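Local coordinates for excretory-secretory protein 2 (Ancylostoma ceylanicum, PDB 3NSW) that is secreted by the hookworm, adopts a netrin-like fold and probably acts as an immunomodulator, at residues A[11-16]-A[97-102]; A[26-31]-A[38-43]; A[5-10]-A[64-69]. All blocks are in the same frame, centred on the assembly; numbering follows the deposited sequence. Where two conformers were deposited one is given.

The three contacts tie different parts of one small netrin-like domain together. Interaction 2 pairs two neighbouring strands within the sheet. Interactions 1 and 3 lie at its margin, where the N-terminal segment meets parts of the chain far away in sequence. Residues 5-10 and 11-16 follow each other directly, yet the centres of interactions 1 and 3 are about 20 Å apart. Interaction 2 sits about 19 Å from interaction 1 and about 16 Å from interaction 3, centre to centre. It touches interaction 3 through Y38, whose OH lies 3.7 Å from I69 O. Along the chain, the 26-31/38-43 hairpin is nested inside the loops closed by both other contacts.

Interaction 1 of 3, residues A[11-16]-A[97-102]; sequences LSEIRQ and SQKEKD
I14 N donates to E100 OE1 at 2.8 Å, and this backbone-to-carboxylate bond is almost straight, with an angle of 178° at the hydrogen. The donor arrives on the anti side of the oxygen, a little out of the carboxylate plane. The second oxygen, OE2, turns back to its own segment. It accepts from S97 N at 2.8 Å, also on the anti side. S97 OG in turn accepts a weak bond from E100 N at 3.4 Å. The two residues thus form a capping box at the start of helix 98-104, with S97 as N-cap. K91 of strand 88-92 makes a salt bridge to E100 OE2 and also donates to S12 O.

A water lies between the segments further out. It donates to E13 OE2 at 2.7 Å. It also lies very close to S97 OG, a short approach that is doubtful in detail. The E13 chain is extended and brings its carboxylate toward K99. The placement of K99 is doubtful, because its side chain is modelled in two conformers.

Packing between the segments is modest. The side chains of I14 and E100 cross at about a right angle, with I14 CB 3.7 Å from E100 OE1. I14 also packs on F89, L96 and I19, so it joins the loop to strand 88-92 and helix 16-20.

E100 is buried, but both its oxygens have partners. The lysine and the N-H groups around it would probably favour its charged form. One carboxylate thus completes the capping box of its own helix and holds residues 11-16 beside it.

Interaction 2 of 3, residues A[26-31]-A[38-43]; sequences AYVTVT and YNLQYW
W43 turns the edge of its indole toward the face of Y27, with CD1 4.1 Å above the centre of the phenol ring. The planes stand at 52°, an edge-to-face pair. W43 NE1 donates to T29 OG1 at 2.6 Å, nearly straight and in the indole plane. This bond helps fix the rotation of the indole. With OG1 anti to the carbonyl carbon (chi1 -55°), the T29 hydroxyl meets the W43 N-H at the indole edge. Q41 CG lies over one indole face, toward the rim.

V28, Y42, V30 and L40 share the other side of the sheet. V28 CG1 makes a CH-pi contact over the Y42 ring, 3.9 Å from its centroid. A26 CB meets the edge of that ring, 3.6 Å from Y42 CE1. V30 CG2 reaches L40 CD2 at 4.0 Å.

T29 and Q41 form the antiparallel hydrogen-bonded pair. V28-Y42 and V30-L40 are non-hydrogen-bonded pairs. W43 N to Y27 O and T31 N to N39 O extend the ladder. The short strand axes make an angle of 145°.

The two strands form a beta hairpin in the mixed sheet. Strand 75-82 borders strand 24-33, and strand 59-63 borders strand 37-45. L79 packs on L40 and Y42, while Y77 packs on V28 and V30. T29 OG1 also hydrogen-bonds D76 in strand 75-82.

Interaction 3 of 3, residues A[5-10]-A[64-69]; sequences EYCPKM and DDCGNI
D64 meets P8 through its carboxylate, with OD1 3.6 Å from P8 CD. Its CG is anti to the backbone N (chi1 178°), and the carboxylate turns toward the following backbone. OD1 accepts from C66 N at 2.9 Å and from G67 N at 2.9 Å, both from the same face of the carboxylate plane. C66 N comes from above that plane, and G67 N is on the syn side. These bonds make an Asx turn and an Asx motif.

D65 N donates to Y6 O at 2.7 Å, the one direct hydrogen bond between the segments. The D65 side chain lies alongside Y6, pointing the same way. Its OD2 sits at the edge of the phenol ring, with the carboxylate plane steeply turned against the ring. D65 OD1 has salt bridges to R36 and R63, and OD2 accepts from H3 N.

C66 closes the covalent link. Its SG is bonded to C7 SG at 2.0 Å, with a chi3 of 73°. G67 has a positive phi of 93°, where a side chain would press on the preceding carbonyl O.

N68 is joined to the first segment by two waters. One connects N68 N, P8 O and D64 OD1. The other connects N68 O and M10 N.

I69 fills the far end. Its CD1 packs on P8 CG at 3.7 Å, and its CG2 lies 3.7 Å from M10 SD. Both side chains cross I69 at about a right angle. P8 and M10 also rest on V90 of strand 88-92.

A disulfide tying the N-terminal segment to a distant loop of the domain is a known feature of the TIMP-like, netrin-like fold. Here C7-C66 fastens the residues leading into strand 9-10 to the loop after strand 59-63.

Interaction 1 of 3, residues A[11-16]-A[97-102]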
loop_
_atom_site.group_PDB
_atom_site.type_symbol
_atom_site.label_atom_id
_atom_site.label_comp_id
_atom_site.label_asym_id
_atom_site.label_seq_id
_atom_site.Cartn_x
_atom_site.Cartn_y
_atom_site.Cartn_z
ATOM N N LEU A 11 7.691 -4.986 2.718
ATOM C CA LEU A 11 7.643 -6.445 2.679
ATOM C C LEU A 11 8.502 -6.973 1.543
ATOM O O LEU A 11 8.391 -6.509 0.406
ATOM C CB LEU A 11 6.216 -6.946 2.454
ATOM C CG LEU A 11 5.146 -6.990 3.539
ATOM C CD1 LEU A 11 3.980 -7.797 2.989
ATOM C CD2 LEU A 11 5.658 -7.612 4.830
ATOM N N SER A 12 9.349 -7.950 1.853
ATOM C CA SER A 12 10.129 -8.637 0.827
ATOM C C SER A 12 9.215 -9.507 -0.032
ATOM O O SER A 12 9.385 -9.574 -1.247
ATOM C CB SER A 12 11.237 -9.483 1.454
ATOM O OG SER A 12 10.699 -10.483 2.301
ATOM N N GLU A 13 8.241 -10.155 0.606
ATOM C CA GLU A 13 7.267 -10.986 -0.114
ATOM C C GLU A 13 5.854 -10.809 0.437
ATOM O O GLU A 13 5.636 -10.882 1.648
ATOM C CB GLU A 13 7.677 -12.467 -0.070
ATOM C CG GLU A 13 6.737 -13.397 -0.834
ATOM C CD GLU A 13 7.198 -14.848 -0.875
ATOM O OE1 GLU A 13 8.086 -15.236 -0.086
ATOM O OE2 GLU A 13 6.656 -15.608 -1.704
ATOM N N ILE A 14 4.897 -10.574 -0.458
ATOM C CA ILE A 14 3.497 -10.518 -0.065
ATOM C C ILE A 14 2.963 -11.947 0.053
ATOM O O ILE A 14 3.072 -12.740 -0.890
ATOM C CB ILE A 14 2.637 -9.714 -1.071
ATOM C CG1 ILE A 14 3.136 -8.269 -1.176
ATOM C CG2 ILE A 14 1.159 -9.765 -0.675
ATOM C CD1 ILE A 14 2.542 -7.518 -2.342
ATOM N N ARG A 15 2.392 -12.265 1.218
ATOM C CA ARG A 15 1.781 -13.575 1.455
ATOM C C ARG A 15 0.294 -13.443 1.796
ATOM O O ARG A 15 -0.181 -12.350 2.105
ATOM C CB ARG A 15 2.512 -14.308 2.587
ATOM C CG ARG A 15 4.024 -14.420 2.395
ATOM C CD ARG A 15 4.755 -14.396 3.733
ATOM N NE ARG A 15 4.327 -13.270 4.570
ATOM C CZ ARG A 15 4.908 -12.910 5.713
ATOM N NH1 ARG A 15 5.962 -13.575 6.176
ATOM N NH2 ARG A 15 4.434 -11.876 6.396
ATOM N N GLN A 16 -0.427 -14.564 1.765
ATOM C CA GLN A 16 -1.859 -14.586 2.104
ATOM C C GLN A 16 -2.201 -13.944 3.464
ATOM O O GLN A 16 -3.209 -13.234 3.591
ATOM C CB GLN A 16 -2.405 -16.020 2.046
ATOM C CG GLN A 16 -3.928 -16.108 2.064
ATOM C CD GLN A 16 -4.565 -15.422 0.875
ATOM O OE1 GLN A 16 -4.303 -15.781 -0.268
ATOM N NE2 GLN A 16 -5.410 -14.429 1.139
ATOM N N SER A 97 6.601 -11.182 -7.870
ATOM C CA SER A 97 6.760 -12.504 -8.478
ATOM C C SER A 97 5.403 -13.011 -8.972
ATOM O O SER A 97 4.360 -12.445 -8.628
ATOM C CB SER A 97 7.338 -13.491 -7.458
ATOM O OG SER A 97 6.426 -13.655 -6.387
ATOM N N GLN A 98 5.407 -14.087 -9.759
ATOM C CA GLN A 98 4.151 -14.664 -10.250
ATOM C C GLN A 98 3.274 -15.153 -9.101
ATOM O O GLN A 98 2.045 -15.004 -9.146
ATOM C CB GLN A 98 4.402 -15.781 -11.273
ATOM C CG GLN A 98 3.137 -16.297 -11.973
ATOM C CD GLN A 98 2.336 -15.190 -12.658
ATOM O OE1 GLN A 98 2.888 -14.360 -13.381
ATOM N NE2 GLN A 98 1.028 -15.182 -12.429
ATOM N N LYS A 99 3.912 -15.722 -8.070
ATOM C CA LYS A 99 3.196 -16.154 -6.879
ATOM C C LYS A 99 2.395 -14.996 -6.290
ATOM O O LYS A 99 1.206 -15.149 -6.001
ATOM C CB LYS A 99 4.155 -16.749 -5.833
ATOM C CG LYS A 99 3.467 -17.209 -4.557
ATOM C CD LYS A 99 4.446 -17.826 -3.565
ATOM C CE LYS A 99 5.025 -19.131 -4.067
ATOM N NZ LYS A 99 5.897 -19.756 -3.034
ATOM N N GLU A 100 3.040 -13.837 -6.132
ATOM C CA GLU A 100 2.394 -12.651 -5.580
ATOM C C GLU A 100 1.296 -12.120 -6.503
ATOM O O GLU A 100 0.224 -11.714 -6.030
ATOM C CB GLU A 100 3.431 -11.557 -5.302
ATOM C CG GLU A 100 4.441 -11.925 -4.210
ATOM C CD GLU A 100 5.575 -10.916 -4.114
ATOM O OE1 GLU A 100 5.653 -10.198 -3.097
ATOM O OE2 GLU A 100 6.382 -10.835 -5.057
ATOM N N LYS A 101 1.560 -12.150 -7.808
ATOM C CA LYS A 101 0.563 -11.765 -8.811
ATOM C C LYS A 101 -0.711 -12.603 -8.680
ATOM O O LYS A 101 -1.813 -12.059 -8.675
ATOM C CB LYS A 101 1.142 -11.849 -10.225
ATOM C CG LYS A 101 2.237 -10.828 -10.488
ATOM C CD LYS A 101 2.750 -10.893 -11.921
ATOM C CE LYS A 101 3.853 -9.867 -12.157
ATOM N NZ LYS A 101 4.442 -9.995 -13.522
ATOM N N ASP A 102 -0.548 -13.915 -8.511
ATOM C CA ASP A 102 -1.675 -14.827 -8.290
ATOM C C ASP A 102 -2.457 -14.536 -7.001
ATOM O O ASP A 102 -3.688 -14.580 -7.009
ATOM C CB ASP A 102 -1.206 -16.291 -8.319
ATOM C CG ASP A 102 -0.815 -16.772 -9.713
ATOM O OD1 ASP A 102 -1.150 -16.110 -10.724
ATOM O OD2 ASP A 102 -0.175 -17.843 -9.797
HETATM O O HOH W 1 7.000 -14.909 -4.300
#

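Interaction 2 of 3, residues A[26-31]-A[38-43]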
loop_
_atom_site.group_PDB
_atom_site.type_symbol
_atom_site.label_atom_id
_atom_site.label_comp_id
_atom_site.label_asym_id
_atom_site.label_seq_id
_atom_site.Cartn_x
_atom_site.Cartn_y
_atom_site.Cartn_z
ATOM N N ALA A 26 -3.808 -2.051 -2.851
ATOM C CA ALA A 26 -3.860 -1.121 -3.978
ATOM C C ALA A 26 -2.570 -1.071 -4.782
ATOM O O ALA A 26 -1.497 -1.358 -4.267
ATOM C CB ALA A 26 -4.182 0.263 -3.454
ATOM N N TYR A 27 -2.692 -0.642 -6.042
ATOM C CA TYR A 27 -1.569 -0.415 -6.952
ATOM C C TYR A 27 -1.505 1.098 -7.016
ATOM O O TYR A 27 -2.482 1.733 -7.439
ATOM C CB TYR A 27 -1.947 -1.012 -8.320
ATOM C CG TYR A 27 -0.986 -0.776 -9.466
ATOM C CD1 TYR A 27 0.343 -0.394 -9.257
ATOM C CD2 TYR A 27 -1.408 -1.026 -10.789
ATOM C CE1 TYR A 27 1.219 -0.205 -10.357
ATOM C CE2 TYR A 27 -0.550 -0.842 -11.869
ATOM C CZ TYR A 27 0.751 -0.441 -11.648
ATOM O OH TYR A 27 1.600 -0.280 -12.717
ATOM N N VAL A 28 -0.400 1.673 -6.533
ATOM C CA VAL A 28 -0.265 3.126 -6.398
ATOM C C VAL A 28 1.054 3.635 -6.977
ATOM O O VAL A 28 2.003 2.868 -7.138
ATOM C CB VAL A 28 -0.345 3.572 -4.909
ATOM C CG1 VAL A 28 -1.685 3.149 -4.268
ATOM C CG2 VAL A 28 0.828 3.024 -4.101
ATOM N N THR A 29 1.100 4.924 -7.309
ATOM C CA THR A 29 2.367 5.597 -7.547
ATOM C C THR A 29 2.523 6.662 -6.478
ATOM O O THR A 29 1.573 7.397 -6.176
ATOM C CB THR A 29 2.411 6.285 -8.919
ATOM O OG1 THR A 29 2.122 5.330 -9.946
ATOM C CG2 THR A 29 3.827 6.875 -9.169
ATOM N N VAL A 30 3.716 6.737 -5.892
ATOM C CA VAL A 30 4.058 7.856 -5.000
ATOM C C VAL A 30 4.358 9.058 -5.889
ATOM O O VAL A 30 5.259 9.003 -6.734
ATOM C CB VAL A 30 5.266 7.519 -4.087
ATOM C CG1 VAL A 30 5.728 8.748 -3.279
ATOM C CG2 VAL A 30 4.926 6.375 -3.164
ATOM N N THR A 31 3.606 10.141 -5.711
ATOM C CA THR A 31 3.702 11.295 -6.626
ATOM C C THR A 31 4.398 12.489 -5.991
ATOM O O THR A 31 4.553 13.539 -6.625
ATOM C CB THR A 31 2.323 11.756 -7.106
ATOM O OG1 THR A 31 1.553 12.192 -5.977
ATOM C CG2 THR A 31 1.605 10.628 -7.833
ATOM N N TYR A 38 3.316 10.796 2.294
ATOM C CA TYR A 38 3.511 10.597 0.870
ATOM C C TYR A 38 2.194 10.872 0.162
ATOM O O TYR A 38 1.129 10.497 0.661
ATOM C CB TYR A 38 3.947 9.153 0.607
ATOM C CG TYR A 38 5.298 8.795 1.176
ATOM C CD1 TYR A 38 6.471 9.112 0.481
ATOM C CD2 TYR A 38 5.413 8.138 2.415
ATOM C CE1 TYR A 38 7.710 8.783 0.988
ATOM C CE2 TYR A 38 6.664 7.817 2.938
ATOM C CZ TYR A 38 7.803 8.131 2.213
ATOM O OH TYR A 38 9.045 7.822 2.701
ATOM N N ASN A 39 2.268 11.530 -0.996
ATOM C CA ASN A 39 1.130 11.685 -1.891
ATOM C C ASN A 39 1.049 10.484 -2.818
ATOM O O ASN A 39 2.074 10.004 -3.325
ATOM C CB ASN A 39 1.260 12.961 -2.739
ATOM C CG ASN A 39 1.166 14.235 -1.918
ATOM O OD1 ASN A 39 1.928 15.175 -2.144
ATOM N ND2 ASN A 39 0.224 14.287 -0.985
ATOM N N LEU A 40 -0.173 10.008 -3.037
ATOM C CA LEU A 40 -0.431 8.791 -3.810
ATOM C C LEU A 40 -1.424 9.006 -4.946
ATOM O O LEU A 40 -2.423 9.739 -4.805
ATOM C CB LEU A 40 -1.021 7.698 -2.905
ATOM C CG LEU A 40 -0.257 7.335 -1.636
ATOM C CD1 LEU A 40 -1.059 6.331 -0.811
ATOM C CD2 LEU A 40 1.114 6.773 -2.000
ATOM N N GLN A 41 -1.129 8.362 -6.068
ATOM C CA GLN A 41 -2.091 8.161 -7.136
ATOM C C GLN A 41 -2.503 6.698 -7.095
ATOM O O GLN A 41 -1.655 5.810 -7.112
ATOM C CB GLN A 41 -1.464 8.490 -8.499
ATOM C CG GLN A 41 -2.240 7.968 -9.707
ATOM C CD GLN A 41 -3.430 8.844 -10.078
ATOM O OE1 GLN A 41 -3.300 10.057 -10.219
ATOM N NE2 GLN A 41 -4.595 8.225 -10.241
ATOM N N TYR A 42 -3.805 6.449 -7.043
ATOM C CA TYR A 42 -4.322 5.078 -7.051
ATOM C C TYR A 42 -4.678 4.661 -8.469
ATOM O O TYR A 42 -5.394 5.375 -9.170
ATOM C CB TYR A 42 -5.580 4.988 -6.182
ATOM C CG TYR A 42 -5.275 4.943 -4.712
ATOM C CD1 TYR A 42 -5.264 3.729 -4.026
ATOM C CD2 TYR A 42 -4.995 6.114 -4.004
ATOM C CE1 TYR A 42 -4.979 3.679 -2.664
ATOM C CE2 TYR A 42 -4.703 6.078 -2.650
ATOM C CZ TYR A 42 -4.706 4.864 -1.986
ATOM O OH TYR A 42 -4.426 4.834 -0.651
ATOM N N TRP A 43 -4.198 3.489 -8.870
ATOM C CA TRP A 43 -4.488 2.943 -10.190
ATOM C C TRP A 43 -5.556 1.869 -10.145
ATOM O O TRP A 43 -6.358 1.750 -11.075
ATOM C CB TRP A 43 -3.220 2.370 -10.827
ATOM C CG TRP A 43 -2.139 3.389 -11.004
ATOM C CD1 TRP A 43 -0.951 3.452 -10.324
ATOM C CD2 TRP A 43 -2.144 4.501 -11.912
ATOM N NE1 TRP A 43 -0.217 4.531 -10.760
ATOM C CE2 TRP A 43 -0.920 5.189 -11.734
ATOM C CE3 TRP A 43 -3.056 4.976 -12.863
ATOM C CZ2 TRP A 43 -0.584 6.335 -12.472
ATOM C CZ3 TRP A 43 -2.722 6.122 -13.602
ATOM C CH2 TRP A 43 -1.495 6.785 -13.397
HETATM O O HOH W 2 -1.583 12.329 -4.521
#

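Interaction 3 of 3, residues A[5-10]-A[64-69]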
loop_
_atom_site.group_PDB
_atom_site.type_symbol
_atom_site.label_atom_id
_atom_site.label_comp_id
_atom_site.label_asym_id
_atom_site.label_seq_id
_atom_site.Cartn_x
_atom_site.Cartn_y
_atom_site.Cartn_z
ATOM N N GLU A 5 0.669 2.714 14.393
ATOM C CA GLU A 5 -0.229 2.381 13.293
ATOM C C GLU A 5 0.076 3.177 12.012
ATOM O O GLU A 5 -0.365 2.798 10.935
ATOM C CB GLU A 5 -1.702 2.561 13.737
ATOM C CG GLU A 5 -2.150 1.675 14.939
ATOM C CD GLU A 5 -1.792 2.229 16.322
ATOM O OE1 GLU A 5 -1.127 3.288 16.429
ATOM O OE2 GLU A 5 -2.163 1.592 17.334
ATOM N N TYR A 6 0.837 4.268 12.128
ATOM C CA TYR A 6 1.299 5.019 10.952
ATOM C C TYR A 6 2.772 4.782 10.704
ATOM O O TYR A 6 3.505 5.708 10.354
ATOM C CB TYR A 6 1.087 6.519 11.140
ATOM C CG TYR A 6 -0.346 6.938 11.158
ATOM C CD1 TYR A 6 -1.232 6.501 10.177
ATOM C CD2 TYR A 6 -0.818 7.806 12.145
ATOM C CE1 TYR A 6 -2.568 6.905 10.196
ATOM C CE2 TYR A 6 -2.143 8.213 12.168
ATOM C CZ TYR A 6 -3.008 7.762 11.189
ATOM O OH TYR A 6 -4.318 8.157 11.222
ATOM N N CYS A 7 3.210 3.547 10.905
ATOM C CA CYS A 7 4.569 3.157 10.558
ATOM C C CYS A 7 4.557 2.011 9.533
ATOM O O CYS A 7 4.657 0.843 9.902
ATOM C CB CYS A 7 5.349 2.792 11.819
ATOM S SG CYS A 7 5.532 4.196 12.959
ATOM N N PRO A 8 4.432 2.349 8.236
ATOM C CA PRO A 8 4.333 1.300 7.219
ATOM C C PRO A 8 5.602 0.466 7.171
ATOM O O PRO A 8 6.675 0.938 7.558
ATOM C CB PRO A 8 4.157 2.081 5.903
ATOM C CG PRO A 8 3.802 3.455 6.304
ATOM C CD PRO A 8 4.391 3.698 7.646
ATOM N N LYS A 9 5.474 -0.777 6.735
ATOM C CA LYS A 9 6.643 -1.641 6.635
ATOM C C LYS A 9 6.843 -2.077 5.203
ATOM O O LYS A 9 5.872 -2.285 4.492
ATOM C CB LYS A 9 6.483 -2.865 7.538
ATOM C CG LYS A 9 5.272 -3.736 7.224
ATOM C CD LYS A 9 5.212 -4.932 8.174
ATOM C CE LYS A 9 4.094 -5.892 7.798
ATOM N NZ LYS A 9 4.007 -7.039 8.750
ATOM N N MET A 10 8.102 -2.237 4.807
ATOM C CA MET A 10 8.436 -2.826 3.517
ATOM C C MET A 10 8.356 -4.332 3.668
ATOM O O MET A 10 8.883 -4.888 4.638
ATOM C CB MET A 10 9.859 -2.459 3.086
ATOM C CG MET A 10 10.116 -0.993 2.807
ATOM S SD MET A 10 9.015 -0.237 1.598
ATOM C CE MET A 10 9.183 -1.286 0.168
ATOM N N ASP A 64 3.667 8.530 7.591
ATOM C CA ASP A 64 4.746 7.717 8.172
ATOM C C ASP A 64 5.357 8.437 9.366
ATOM O O ASP A 64 6.051 9.444 9.204
ATOM C CB ASP A 64 5.833 7.369 7.132
ATOM C CG ASP A 64 7.003 6.563 7.728
ATOM O OD1 ASP A 64 6.869 5.987 8.828
ATOM O OD2 ASP A 64 8.074 6.498 7.088
ATOM N N ASP A 65 5.099 7.899 10.556
ATOM C CA ASP A 65 5.582 8.471 11.813
ATOM C C ASP A 65 6.933 7.901 12.265
ATOM O O ASP A 65 7.506 8.368 13.253
ATOM C CB ASP A 65 4.556 8.198 12.916
ATOM C CG ASP A 65 3.397 9.183 12.909
ATOM O OD1 ASP A 65 3.349 10.086 12.047
ATOM O OD2 ASP A 65 2.519 9.045 13.779
ATOM N N CYS A 66 7.426 6.881 11.557
ATOM C CA CYS A 66 8.632 6.157 11.975
ATOM C C CYS A 66 9.818 6.399 11.054
ATOM O O CYS A 66 10.894 6.782 11.511
ATOM C CB CYS A 66 8.376 4.645 12.083
ATOM S SG CYS A 66 7.481 4.105 13.548
ATOM N N GLY A 67 9.620 6.165 9.759
ATOM C CA GLY A 67 10.707 6.242 8.783
ATOM C C GLY A 67 11.364 4.897 8.541
ATOM O O GLY A 67 12.536 4.833 8.178
ATOM N N ASN A 68 10.614 3.816 8.757
ATOM C CA ASN A 68 11.090 2.480 8.409
ATOM C C ASN A 68 10.858 2.166 6.928
ATOM O O ASN A 68 11.125 1.052 6.458
ATOM C CB ASN A 68 10.460 1.415 9.312
ATOM C CG ASN A 68 10.918 1.529 10.753
ATOM O OD1 ASN A 68 11.995 2.056 11.039
ATOM N ND2 ASN A 68 10.100 1.031 11.672
ATOM N N ILE A 69 10.349 3.159 6.203
ATOM C CA ILE A 69 10.289 3.110 4.740
ATOM C C ILE A 69 10.919 4.381 4.174
ATOM O O ILE A 69 10.928 5.423 4.835
ATOM C CB ILE A 69 8.844 2.944 4.193
ATOM C CG1 ILE A 69 7.966 4.149 4.554
ATOM C CG2 ILE A 69 8.222 1.608 4.652
ATOM C CD1 ILE A 69 6.575 4.132 3.906
HETATM O O HOH W 3 7.637 2.923 9.041
HETATM O O HOH W 4 10.144 -1.677 6.827
#